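Long-range contacts in transcriptional repressor of the blcABC operon (Agrobacterium tumefaciens, PDB 3MQ0), which represses transcription of the blcABC operon, probably by binding DNA through an IclR-type helix-turn-helix domain, and is regulated via oligomerization: residues D45-L51 / G81-I85; E127-Y133 / I149-A155; N138-P142 / S239-E244. One frame throughout, in Å; residues are numbered along the deposited sequence.

Overall arrangement
The three contacts lie in the two domains of an elongated chain. Contact 1 brings strand 82-85 against residues 45-51 of the IclR helix-turn-helix region, its centre about 33 Å from that of the chain. Contacts 2 and 3 belong to the C-terminal domain of GAF fold, on the opposite side of the chain's centre; contact 1 lies about 49 Å from contact 2 and about 56 Å from contact 3, centre to centre. Contacts 2 and 3 share one antiparallel sheet, and their nearest atoms are about 7 Å apart. Their segments alternate along the chain: strand 130-137 runs from contact 2 to the 138-142 loop of contact 3, and the chain then returns to edge strand 152-154.

Contact 1. Residues D45-L51 / G81-I85; sequences DLTAAEL and GTLRI
The carboxylate of D45 stacks on one face of the R84 guanidinium, the two planes only 17° apart, with OD2 3.3 Å above the guanidinium plane and offset toward its rim. D45 OD1 sits 3.4 Å from R84 NE but well out of that plane, so this salt bridge rests on charge and no N-H points at the oxygen. The R84 chain is extended from CG to NE, and its CG and CD pass close to OD1. At the guanidinium rim NH2 donates to T82 OG1 at 3.2 Å, the oxygen lying somewhat out of the plane; T82 OG1 has its stronger partner in D80, a hydrogen bond to OD1. NH1 makes a weak hydrogen bond to S104 of the second subunit.

Behind these groups the backbones meet through one direct hydrogen bond and two waters. L83 N donates to L46 O at 2.9 Å, and T82 CA-H leans on the same oxygen. One water bridges L46 N and L83 O, a second A48 N and G81 O. T47 caps the helix that follows: E50 N donates to T47 OG1 at 3.0 Å, and T47 N to the anti lone pair of E50 OE1 at 2.9 Å, a capping box. A chi1 of 59° turns T47 OG1 back over the backbone, toward E50 N. On the buried side L51 CD1 meets L83 CD1 at 3.6 Å, and L66 of helix 59-71 packs on both leucines and A48.

The contact joins a helix start to strand 82-85, which with 75-77 forms the hairpin after helix 59-71, consistent with the wing of a winged helix-turn-helix. Stacked opposite charges and two water bridges hold the polar groups, aliphatic carbons the buried side; the D45 charge probably steadies the guanidinium that reaches toward the partner subunit.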
ATOM      1  N   ASP B  45       4.813  12.245 -15.471  1.00 33.40           N
ATOM      2  CA  ASP B  45       3.429  12.118 -15.932  1.00 28.56           C
ATOM      3  C   ASP B  45       3.366  12.330 -17.436  1.00 27.92           C
ATOM      4  O   ASP B  45       3.884  13.325 -17.955  1.00 28.60           O
ATOM      5  CB  ASP B  45       2.518  13.095 -15.191  1.00 30.62           C
ATOM      6  CG  ASP B  45       2.764  13.078 -13.692  1.00 41.62           C
ATOM      7  OD1 ASP B  45       2.412  12.066 -13.046  1.00 37.02           O
ATOM      8  OD2 ASP B  45       3.330  14.063 -13.163  1.00 48.02           O
ATOM      9  N   LEU B  46       2.730  11.394 -18.132  1.00 24.06           N
ATOM     10  CA  LEU B  46       2.742  11.363 -19.597  1.00 24.71           C
ATOM     11  C   LEU B  46       1.472  11.937 -20.215  1.00 20.01           C
ATOM     12  O   LEU B  46       0.396  11.855 -19.634  1.00 22.16           O
ATOM     13  CB  LEU B  46       2.919   9.915 -20.075  1.00 24.16           C
ATOM     14  CG  LEU B  46       4.110   9.186 -19.448  1.00 29.40           C
ATOM     15  CD1 LEU B  46       4.050   7.693 -19.755  1.00 27.38           C
ATOM     16  CD2 LEU B  46       5.415   9.807 -19.918  1.00 35.34           C
ATOM     17  N   THR B  47       1.611  12.494 -21.414  1.00 22.52           N
ATOM     18  CA  THR B  47       0.481  13.016 -22.167  1.00 21.86           C
ATOM     19  C   THR B  47      -0.206  11.882 -22.911  1.00 21.40           C
ATOM     20  O   THR B  47       0.327  10.778 -23.020  1.00 19.55           O
ATOM     21  CB  THR B  47       0.951  14.040 -23.228  1.00 25.03           C
ATOM     22  OG1 THR B  47       1.875  13.402 -24.129  1.00 22.96           O
ATOM     23  CG2 THR B  47       1.635  15.216 -22.563  1.00 32.03           C
ATOM     24  N   ALA B  48      -1.388  12.159 -23.446  1.00 20.58           N
ATOM     25  CA  ALA B  48      -2.079  11.151 -24.236  1.00 22.59           C
ATOM     26  C   ALA B  48      -1.227  10.844 -25.460  1.00 21.10           C
ATOM     27  O   ALA B  48      -1.137   9.694 -25.886  1.00 21.93           O
ATOM     28  CB  ALA B  48      -3.463  11.630 -24.643  1.00 21.14           C
ATOM     29  N   ALA B  49      -0.584  11.870 -26.015  1.00 23.42           N
ATOM     30  CA  ALA B  49       0.235  11.663 -27.202  1.00 28.22           C
ATOM     31  C   ALA B  49       1.389  10.718 -26.903  1.00 29.93           C
ATOM     32  O   ALA B  49       1.707   9.839 -27.701  1.00 33.17           O
ATOM     33  CB  ALA B  49       0.750  12.982 -27.733  1.00 37.14           C
ATOM     34  N   GLU B  50       2.016  10.893 -25.745  1.00 27.56           N
ATOM     35  CA  GLU B  50       3.109  10.017 -25.350  1.00 27.68           C
ATOM     36  C   GLU B  50       2.644   8.574 -25.158  1.00 27.99           C
ATOM     37  O   GLU B  50       3.308   7.634 -25.600  1.00 28.68           O
ATOM     38  CB  GLU B  50       3.812  10.547 -24.091  1.00 29.59           C
ATOM     39  CG  GLU B  50       4.635  11.813 -24.346  1.00 33.93           C
ATOM     40  CD  GLU B  50       5.161  12.451 -23.070  1.00 44.90           C
ATOM     41  OE1 GLU B  50       4.383  12.575 -22.100  1.00 42.40           O
ATOM     42  OE2 GLU B  50       6.356  12.830 -23.038  1.00 44.64           O
ATOM     43  N   LEU B  51       1.507   8.388 -24.495  1.00 20.72           N
ATOM     44  CA  LEU B  51       1.016   7.041 -24.236  1.00 20.82           C
ATOM     45  C   LEU B  51       0.609   6.353 -25.532  1.00 20.38           C
ATOM     46  O   LEU B  51       0.763   5.143 -25.678  1.00 23.77           O
ATOM     47  CB  LEU B  51      -0.170   7.063 -23.267  1.00 19.78           C
ATOM     48  CG  LEU B  51       0.187   7.440 -21.833  1.00 20.56           C
ATOM     49  CD1 LEU B  51      -1.091   7.768 -21.053  1.00 19.79           C
ATOM     50  CD2 LEU B  51       0.944   6.287 -21.191  1.00 26.75           C
ATOM     51  N   GLY B  81      -3.166  18.066 -19.329  1.00 24.14           N
ATOM     52  CA  GLY B  81      -3.445  16.916 -20.175  1.00 28.84           C
ATOM     53  C   GLY B  81      -2.639  15.665 -19.870  1.00 27.35           C
ATOM     54  O   GLY B  81      -2.746  14.655 -20.580  1.00 27.72           O
ATOM     55  N   THR B  82      -1.832  15.705 -18.817  1.00 22.27           N
ATOM     56  CA  THR B  82      -1.115  14.501 -18.428  1.00 22.33           C
ATOM     57  C   THR B  82      -2.052  13.557 -17.698  1.00 19.76           C
ATOM     58  O   THR B  82      -3.041  13.964 -17.105  1.00 20.96           O
ATOM     59  CB  THR B  82       0.141  14.799 -17.580  1.00 30.47           C
ATOM     60  OG1 THR B  82      -0.213  15.608 -16.455  1.00 36.71           O
ATOM     61  CG2 THR B  82       1.182  15.523 -18.417  1.00 26.35           C
ATOM     62  N   LEU B  83      -1.753  12.276 -17.766  1.00 20.13           N
ATOM     63  CA  LEU B  83      -2.644  11.285 -17.213  1.00 23.85           C
ATOM     64  C   LEU B  83      -1.941  10.622 -16.042  1.00 23.25           C
ATOM     65  O   LEU B  83      -0.728  10.429 -16.061  1.00 29.36           O
ATOM     66  CB  LEU B  83      -3.019  10.277 -18.294  1.00 21.95           C
ATOM     67  CG  LEU B  83      -3.865  10.879 -19.414  1.00 27.74           C
ATOM     68  CD1 LEU B  83      -3.894   9.979 -20.628  1.00 30.11           C
ATOM     69  CD2 LEU B  83      -5.279  11.154 -18.913  1.00 25.40           C
ATOM     70  N   ARG B  84      -2.699  10.312 -15.002  1.00 16.34           N
ATOM     71  CA  ARG B  84      -2.128   9.635 -13.852  1.00 20.36           C
ATOM     72  C   ARG B  84      -3.098   8.561 -13.410  1.00 16.86           C
ATOM     73  O   ARG B  84      -4.256   8.570 -13.807  1.00 17.61           O
ATOM     74  CB  ARG B  84      -1.860  10.640 -12.724  1.00 25.42           C
ATOM     75  CG  ARG B  84      -0.917  11.735 -13.191  1.00 36.42           C
ATOM     76  CD  ARG B  84      -0.869  12.997 -12.337  1.00 54.62           C
ATOM     77  NE  ARG B  84      -0.264  14.084 -13.118  1.00 60.98           N
ATOM     78  CZ  ARG B  84       0.164  15.241 -12.620  1.00 66.01           C
ATOM     79  NH1 ARG B  84       0.075  15.487 -11.318  1.00 67.68           N
ATOM     80  NH2 ARG B  84       0.691  16.154 -13.430  1.00 62.77           N
ATOM     81  N   ILE B  85      -2.620   7.621 -12.602  1.00 15.66           N
ATOM     82  CA  ILE B  85      -3.516   6.616 -12.055  1.00 12.83           C
ATOM     83  C   ILE B  85      -4.618   7.280 -11.229  1.00 12.59           C
ATOM     84  O   ILE B  85      -4.340   8.162 -10.410  1.00 18.94           O
ATOM     85  CB  ILE B  85      -2.755   5.630 -11.150  1.00 18.77           C
ATOM     86  CG1 ILE B  85      -1.625   4.945 -11.933  1.00 19.65           C
ATOM     87  CG2 ILE B  85      -3.717   4.603 -10.553  1.00 15.67           C
ATOM     88  CD1 ILE B  85      -2.108   4.043 -13.056  1.00 21.33           C
TER
HETATM   89  O   HOH W   1       1.569   9.245 -16.845  1.00 23.84           O
HETATM   90  O   HOH W   2      -2.900  14.660 -23.378  1.00 37.15           O

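Contact 2. Residues E127-Y133 / I149-A155; sequences EGGEVVY and IGMRLPA
V131 and L153 form the central antiparallel hydrogen-bonded pair: V131 N donates to L153 O at 2.9 Å and L153 N to V131 O at 3.2 Å. Further bonds run from Y133 N to M151 O and from A155 N to G129 O, and at the other end G150 N gives a nearly straight bond of 2.8 Å to Y133 O. G150 has the positive phi that calls for glycine.

Charges gather on the side of V132 and R152. R152 NH1 gives a weak hydrogen bond of 3.3 Å to E130 OE1, while NH2 lies 3.5 Å from E127 OE1, making a salt-bridge network at the edge of the guanidinium. The E130 carboxylate is turned 38° from the guanidinium plane and that of E127 71°. With its chain extended from CG to NE, R152 runs alongside V132, and V132 CG2 sits over the centre of one guanidinium face, 3.6 Å above it.

Aromatic and apolar contacts gather round Y133, V131 and L153. M151 CE touches Y133 CE1, and M151 SD lies obliquely 5.3 Å from the Y133 ring centroid, a Met-aromatic contact; M151 O meets the ring at its edge, in plane. L153 CD1 approaches Y133 OH to 3.6 Å. V131 CG2 faces L153 CB, while its CG1 faces A155 CB.

A type II' turn from E127 to E130 links strand 130-137 to 120-127, so the hairpin stands between 152-154 at the sheet edge and the rest of the GAF-fold sheet. V131 and A155 pack against helix 159-165, and the Y133 ring meets F147 and touches T122 and T124 of strand 120-127.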
ATOM      1  N   GLU B 127       8.577 -15.716  15.241  1.00 14.96           N
ATOM      2  CA  GLU B 127       8.253 -14.841  16.360  1.00 16.78           C
ATOM      3  C   GLU B 127       9.409 -14.876  17.342  1.00 21.13           C
ATOM      4  O   GLU B 127       9.607 -15.866  18.054  1.00 24.08           O
ATOM      5  CB  GLU B 127       6.944 -15.264  17.023  1.00 24.69           C
ATOM      6  CG  GLU B 127       5.765 -15.163  16.049  1.00 28.54           C
ATOM      7  CD  GLU B 127       4.414 -15.408  16.688  1.00 38.07           C
ATOM      8  OE1 GLU B 127       4.346 -15.534  17.932  1.00 32.26           O
ATOM      9  OE2 GLU B 127       3.418 -15.469  15.929  1.00 36.97           O
ATOM     10  N   GLY B 128      10.194 -13.803  17.362  1.00 28.10           N
ATOM     11  CA  GLY B 128      11.368 -13.753  18.211  1.00 27.95           C
ATOM     12  C   GLY B 128      12.365 -14.813  17.787  1.00 22.49           C
ATOM     13  O   GLY B 128      12.743 -14.876  16.623  1.00 21.09           O
ATOM     14  N   GLY B 129      12.777 -15.661  18.727  1.00 23.21           N
ATOM     15  CA  GLY B 129      13.752 -16.694  18.429  1.00 22.14           C
ATOM     16  C   GLY B 129      13.160 -18.034  18.028  1.00 22.52           C
ATOM     17  O   GLY B 129      13.891 -19.029  17.955  1.00 19.60           O
ATOM     18  N   GLU B 130      11.848 -18.069  17.777  1.00 15.19           N
ATOM     19  CA  GLU B 130      11.148 -19.307  17.393  1.00 15.72           C
ATOM     20  C   GLU B 130      10.502 -19.198  16.016  1.00 17.70           C
ATOM     21  O   GLU B 130      10.215 -18.085  15.556  1.00 22.88           O
ATOM     22  CB  GLU B 130      10.060 -19.636  18.432  1.00 19.52           C
ATOM     23  CG  GLU B 130      10.573 -19.677  19.865  1.00 30.54           C
ATOM     24  CD  GLU B 130       9.498 -20.059  20.880  1.00 33.02           C
ATOM     25  OE1 GLU B 130       8.628 -19.212  21.193  1.00 31.72           O
ATOM     26  OE2 GLU B 130       9.529 -21.210  21.367  1.00 36.71           O
ATOM     27  N   VAL B 131      10.267 -20.337  15.354  1.00 13.76           N
ATOM     28  CA  VAL B 131       9.363 -20.350  14.211  1.00 17.41           C
ATOM     29  C   VAL B 131       8.062 -21.013  14.661  1.00 17.66           C
ATOM     30  O   VAL B 131       8.081 -21.859  15.542  1.00 16.23           O
ATOM     31  CB  VAL B 131       9.935 -21.083  12.990  1.00 12.50           C
ATOM     32  CG1 VAL B 131      11.185 -20.351  12.460  1.00 18.31           C
ATOM     33  CG2 VAL B 131      10.269 -22.527  13.314  1.00 15.99           C
ATOM     34  N   VAL B 132       6.947 -20.594  14.071  1.00 12.67           N
ATOM     35  CA  VAL B 132       5.629 -21.146  14.382  1.00 15.07           C
ATOM     36  C   VAL B 132       5.049 -21.720  13.101  1.00 16.74           C
ATOM     37  O   VAL B 132       5.057 -21.046  12.064  1.00 15.59           O
ATOM     38  CB  VAL B 132       4.691 -20.047  14.920  1.00 15.24           C
ATOM     39  CG1 VAL B 132       3.301 -20.619  15.199  1.00 19.61           C
ATOM     40  CG2 VAL B 132       5.291 -19.410  16.173  1.00 21.94           C
ATOM     41  N   TYR B 133       4.607 -22.973  13.153  1.00 13.14           N
ATOM     42  CA  TYR B 133       4.078 -23.666  11.979  1.00 18.18           C
ATOM     43  C   TYR B 133       2.655 -23.228  11.695  1.00 18.71           C
ATOM     44  O   TYR B 133       1.779 -23.393  12.533  1.00 20.71           O
ATOM     45  CB  TYR B 133       4.215 -25.206  12.133  1.00 15.85           C
ATOM     46  CG  TYR B 133       5.668 -25.540  12.071  1.00 14.27           C
ATOM     47  CD1 TYR B 133       6.460 -25.424  13.198  1.00 21.19           C
ATOM     48  CD2 TYR B 133       6.285 -25.821  10.857  1.00 11.93           C
ATOM     49  CE1 TYR B 133       7.829 -25.625  13.134  1.00 24.61           C
ATOM     50  CE2 TYR B 133       7.650 -26.026  10.781  1.00 14.97           C
ATOM     51  CZ  TYR B 133       8.412 -25.933  11.928  1.00 18.77           C
ATOM     52  OH  TYR B 133       9.769 -26.136  11.872  1.00 19.40           O
ATOM     53  N   ILE B 149       0.219 -27.810  13.182  1.00 18.26           N
ATOM     54  CA  ILE B 149      -0.093 -26.378  13.136  1.00 19.66           C
ATOM     55  C   ILE B 149      -0.038 -25.811  14.560  1.00 20.86           C
ATOM     56  O   ILE B 149      -0.525 -26.443  15.504  1.00 22.71           O
ATOM     57  CB  ILE B 149      -1.483 -26.106  12.490  1.00 14.99           C
ATOM     58  CG1 ILE B 149      -1.601 -26.815  11.136  1.00 21.76           C
ATOM     59  CG2 ILE B 149      -1.753 -24.592  12.380  1.00 17.67           C
ATOM     60  CD1 ILE B 149      -0.620 -26.323  10.078  1.00 26.18           C
ATOM     61  N   GLY B 150       0.589 -24.647  14.723  1.00 20.18           N
ATOM     62  CA  GLY B 150       0.708 -24.019  16.032  1.00 17.73           C
ATOM     63  C   GLY B 150       1.951 -24.400  16.828  1.00 19.12           C
ATOM     64  O   GLY B 150       2.294 -23.762  17.822  1.00 30.35           O
ATOM     65  N   MET B 151       2.614 -25.464  16.403  1.00 23.27           N
ATOM     66  CA  MET B 151       3.846 -25.941  17.027  1.00 19.67           C
ATOM     67  C   MET B 151       4.972 -24.905  16.903  1.00 18.31           C
ATOM     68  O   MET B 151       4.973 -24.116  15.962  1.00 19.47           O
ATOM     69  CB  MET B 151       4.237 -27.253  16.351  1.00 29.46           C
ATOM     70  CG  MET B 151       5.673 -27.658  16.448  1.00 38.48           C
ATOM     71  SD  MET B 151       5.813 -29.287  15.706  1.00 37.02           S
ATOM     72  CE  MET B 151       7.429 -29.169  14.961  1.00 46.18           C
ATOM     73  N   ARG B 152       5.880 -24.877  17.888  1.00 17.70           N
ATOM     74  CA  ARG B 152       7.048 -23.975  17.883  1.00 20.61           C
ATOM     75  C   ARG B 152       8.359 -24.732  17.941  1.00 20.35           C
ATOM     76  O   ARG B 152       8.467 -25.737  18.637  1.00 22.24           O
ATOM     77  CB  ARG B 152       7.014 -23.034  19.092  1.00 19.06           C
ATOM     78  CG  ARG B 152       5.723 -22.261  19.212  1.00 28.56           C
ATOM     79  CD  ARG B 152       5.706 -21.244  20.342  1.00 30.67           C
ATOM     80  NE  ARG B 152       4.535 -20.395  20.147  1.00 33.15           N
ATOM     81  CZ  ARG B 152       4.573 -19.110  19.825  1.00 28.68           C
ATOM     82  NH1 ARG B 152       5.732 -18.478  19.713  1.00 28.39           N
ATOM     83  NH2 ARG B 152       3.439 -18.445  19.652  1.00 36.37           N
ATOM     84  N   LEU B 153       9.363 -24.228  17.226  1.00 17.66           N
ATOM     85  CA  LEU B 153      10.725 -24.750  17.298  1.00 20.00           C
ATOM     86  C   LEU B 153      11.721 -23.584  17.310  1.00 18.96           C
ATOM     87  O   LEU B 153      11.396 -22.492  16.851  1.00 18.23           O
ATOM     88  CB  LEU B 153      11.014 -25.653  16.095  1.00 18.21           C
ATOM     89  CG  LEU B 153      10.363 -27.037  16.164  1.00 16.30           C
ATOM     90  CD1 LEU B 153      10.681 -27.828  14.890  1.00 19.45           C
ATOM     91  CD2 LEU B 153      10.849 -27.778  17.381  1.00 18.60           C
ATOM     92  N   PRO B 154      12.945 -23.811  17.822  1.00 20.01           N
ATOM     93  CA  PRO B 154      13.977 -22.759  17.787  1.00 18.62           C
ATOM     94  C   PRO B 154      14.356 -22.381  16.367  1.00 19.40           C
ATOM     95  O   PRO B 154      14.741 -23.242  15.573  1.00 21.08           O
ATOM     96  CB  PRO B 154      15.177 -23.410  18.486  1.00 23.26           C
ATOM     97  CG  PRO B 154      14.588 -24.519  19.318  1.00 23.33           C
ATOM     98  CD  PRO B 154      13.402 -25.017  18.536  1.00 23.46           C
ATOM     99  N   ALA B 155      14.249 -21.099  16.053  1.00 15.80           N
ATOM    100  CA  ALA B 155      14.592 -20.600  14.726  1.00 17.24           C
ATOM    101  C   ALA B 155      16.005 -20.974  14.261  1.00 21.01           C
ATOM    102  O   ALA B 155      16.215 -21.219  13.076  1.00 18.01           O
ATOM    103  CB  ALA B 155      14.403 -19.092  14.663  1.00 22.32           C
TER

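Contact 3. Residues N138-P142 / S239-E244; sequences NSAQP and SLIRSE
Q141 and P142, at the end of the 138-142 loop, rest on the last residues of strand 232-241. Ahead of them S139 shapes the loop: Q141 N donates to S139 OG at 3.1 Å, an ST turn. The same hydroxyl is hydrogen-bonded to T120, at the start of strand 120-127, which ties the turn to the sheet.

Q141 then carries most of the meeting. A turn about CB-CG (chi2 73°) lays its side chain alongside L240 with the two pointing the same way. Q141 CG comes within 3.3 Å of L240 CA and lies 3.8 Å from S239 O, a carbonyl oxygen that the contact buries without any polar partner in the structure. The amide beyond reaches over L240 CB toward I241, and the E244 carboxylate approaches it from the 3-10 turn. Y119 lies against both Q141 and L240.

Strand 232-241 is an inner strand of the antiparallel sheet of the GAF fold, between 120-127 and 218-226, so the loop that follows strand 130-137 passes the start of 120-127 to reach it.

P142 comes last, before the unmodelled residues 143-144. The P142 and I241 side chains cross at about a right angle, with P142 CD 3.8 Å from I241 CG1 and P142 CB 4.1 Å from I241 CD1.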
ATOM      1  N   ASN B 138       1.479 -32.806   4.190  1.00 29.73           N
ATOM      2  CA  ASN B 138       2.169 -34.057   4.502  1.00 23.81           C
ATOM      3  C   ASN B 138       2.503 -34.892   3.281  1.00 23.85           C
ATOM      4  O   ASN B 138       1.923 -34.701   2.219  1.00 30.73           O
ATOM      5  CB  ASN B 138       1.350 -34.887   5.485  1.00 32.55           C
ATOM      6  CG  ASN B 138       1.384 -34.308   6.875  1.00 37.90           C
ATOM      7  OD1 ASN B 138       0.371 -33.840   7.390  1.00 45.34           O
ATOM      8  ND2 ASN B 138       2.565 -34.310   7.485  1.00 37.13           N
ATOM      9  N   SER B 139       3.430 -35.834   3.449  1.00 30.58           N
ATOM     10  CA  SER B 139       3.843 -36.729   2.365  1.00 30.63           C
ATOM     11  C   SER B 139       4.177 -38.111   2.892  1.00 30.48           C
ATOM     12  O   SER B 139       3.929 -38.416   4.063  1.00 32.99           O
ATOM     13  CB  SER B 139       5.084 -36.187   1.665  1.00 31.34           C
ATOM     14  OG  SER B 139       6.232 -36.437   2.457  1.00 34.27           O
ATOM     15  N   ALA B 140       4.743 -38.943   2.011  1.00 28.76           N
ATOM     16  CA  ALA B 140       5.144 -40.308   2.349  1.00 33.07           C
ATOM     17  C   ALA B 140       6.507 -40.391   3.042  1.00 34.61           C
ATOM     18  O   ALA B 140       6.935 -41.469   3.462  1.00 40.87           O
ATOM     19  CB  ALA B 140       5.138 -41.191   1.096  1.00 43.56           C
ATOM     20  N   GLN B 141       7.191 -39.261   3.151  1.00 30.69           N
ATOM     21  CA  GLN B 141       8.457 -39.230   3.864  1.00 36.94           C
ATOM     22  C   GLN B 141       8.228 -39.680   5.313  1.00 46.89           C
ATOM     23  O   GLN B 141       7.368 -39.137   6.008  1.00 49.88           O
ATOM     24  CB  GLN B 141       9.042 -37.816   3.824  1.00 35.03           C
ATOM     25  CG  GLN B 141      10.554 -37.759   3.700  1.00 48.95           C
ATOM     26  CD  GLN B 141      11.067 -38.144   2.322  1.00 44.24           C
ATOM     27  OE1 GLN B 141      10.458 -37.828   1.298  1.00 39.99           O
ATOM     28  NE2 GLN B 141      12.204 -38.823   2.292  1.00 45.65           N
ATOM     29  N   PRO B 142       8.984 -40.693   5.771  1.00 50.61           N
ATOM     30  CA  PRO B 142       8.861 -41.120   7.170  1.00 59.90           C
ATOM     31  C   PRO B 142       9.042 -39.940   8.129  1.00 65.95           C
ATOM     32  O   PRO B 142       9.372 -40.138   9.298  1.00 70.26           O
ATOM     33  CB  PRO B 142      10.008 -42.122   7.333  1.00 61.06           C
ATOM     34  CG  PRO B 142      10.229 -42.665   5.959  1.00 57.57           C
ATOM     35  CD  PRO B 142       9.944 -41.520   5.016  1.00 48.70           C
ATOM     36  N   SER B 239      10.951 -31.273   3.737  1.00 12.40           N
ATOM     37  CA  SER B 239      11.618 -32.229   4.588  1.00 16.04           C
ATOM     38  C   SER B 239      11.723 -33.597   3.920  1.00 16.71           C
ATOM     39  O   SER B 239      10.817 -34.018   3.321  1.00 18.82           O
ATOM     40  CB  SER B 239      10.824 -32.414   5.870  1.00 25.96           C
ATOM     41  OG  SER B 239      10.815 -31.233   6.588  1.00 42.92           O
ATOM     42  N   LEU B 240      12.858 -34.245   4.083  1.00 18.28           N
ATOM     43  CA  LEU B 240      13.034 -35.581   3.525  1.00 17.61           C
ATOM     44  C   LEU B 240      14.037 -36.353   4.359  1.00 15.06           C
ATOM     45  O   LEU B 240      14.670 -35.797   5.261  1.00 17.62           O
ATOM     46  CB  LEU B 240      13.512 -35.504   2.071  1.00 22.52           C
ATOM     47  CG  LEU B 240      14.753 -34.649   1.814  1.00 23.95           C
ATOM     48  CD1 LEU B 240      15.542 -35.197   0.645  1.00 30.68           C
ATOM     49  CD2 LEU B 240      14.346 -33.195   1.545  1.00 27.75           C
ATOM     50  N   ILE B 241      14.173 -37.643   4.062  1.00 18.87           N
ATOM     51  CA  ILE B 241      15.169 -38.469   4.724  1.00 21.85           C
ATOM     52  C   ILE B 241      16.561 -38.139   4.178  1.00 29.36           C
ATOM     53  O   ILE B 241      16.808 -38.247   2.977  1.00 28.96           O
ATOM     54  CB  ILE B 241      14.869 -39.960   4.515  1.00 23.21           C
ATOM     55  CG1 ILE B 241      13.517 -40.309   5.135  1.00 28.99           C
ATOM     56  CG2 ILE B 241      15.987 -40.816   5.101  1.00 38.10           C
ATOM     57  CD1 ILE B 241      13.450 -40.045   6.628  1.00 37.96           C
ATOM     58  N   ARG B 242      17.466 -37.744   5.071  1.00 28.48           N
ATOM     59  CA  ARG B 242      18.809 -37.296   4.689  1.00 33.73           C
ATOM     60  C   ARG B 242      19.589 -38.347   3.903  1.00 35.81           C
ATOM     61  O   ARG B 242      20.169 -38.051   2.861  1.00 36.29           O
ATOM     62  CB  ARG B 242      19.603 -36.887   5.933  1.00 41.06           C
ATOM     63  CG  ARG B 242      21.102 -37.192   5.869  1.00 52.04           C
ATOM     64  CD  ARG B 242      21.915 -36.063   5.224  1.00 55.38           C
ATOM     65  NE  ARG B 242      22.042 -36.196   3.771  1.00 59.13           N
ATOM     66  CZ  ARG B 242      22.892 -35.489   3.029  1.00 57.72           C
ATOM     67  NH1 ARG B 242      23.695 -34.602   3.600  1.00 57.65           N
ATOM     68  NH2 ARG B 242      22.946 -35.671   1.717  1.00 56.29           N
ATOM     69  N   SER B 243      19.597 -39.575   4.407  1.00 35.72           N
ATOM     70  CA  SER B 243      20.368 -40.653   3.795  1.00 39.13           C
ATOM     71  C   SER B 243      19.898 -40.960   2.376  1.00 39.40           C
ATOM     72  O   SER B 243      20.458 -41.815   1.696  1.00 52.90           O
ATOM     73  CB  SER B 243      20.260 -41.913   4.652  1.00 43.50           C
ATOM     74  OG  SER B 243      18.908 -42.318   4.792  1.00 42.15           O
ATOM     75  N   GLU B 244      18.870 -40.251   1.930  1.00 35.16           N
ATOM     76  CA  GLU B 244      18.219 -40.558   0.664  1.00 41.86           C
ATOM     77  C   GLU B 244      18.486 -39.498  -0.413  1.00 45.95           C
ATOM     78  O   GLU B 244      17.917 -39.550  -1.505  1.00 49.51           O
ATOM     79  CB  GLU B 244      16.714 -40.715   0.913  1.00 55.79           C
ATOM     80  CG  GLU B 244      15.868 -41.058  -0.297  1.00 67.31           C
ATOM     81  CD  GLU B 244      14.490 -41.561   0.096  1.00 72.69           C
ATOM     82  OE1 GLU B 244      14.419 -42.604   0.782  1.00 75.10           O
ATOM     83  OE2 GLU B 244      13.486 -40.914  -0.272  1.00 72.35           O
TER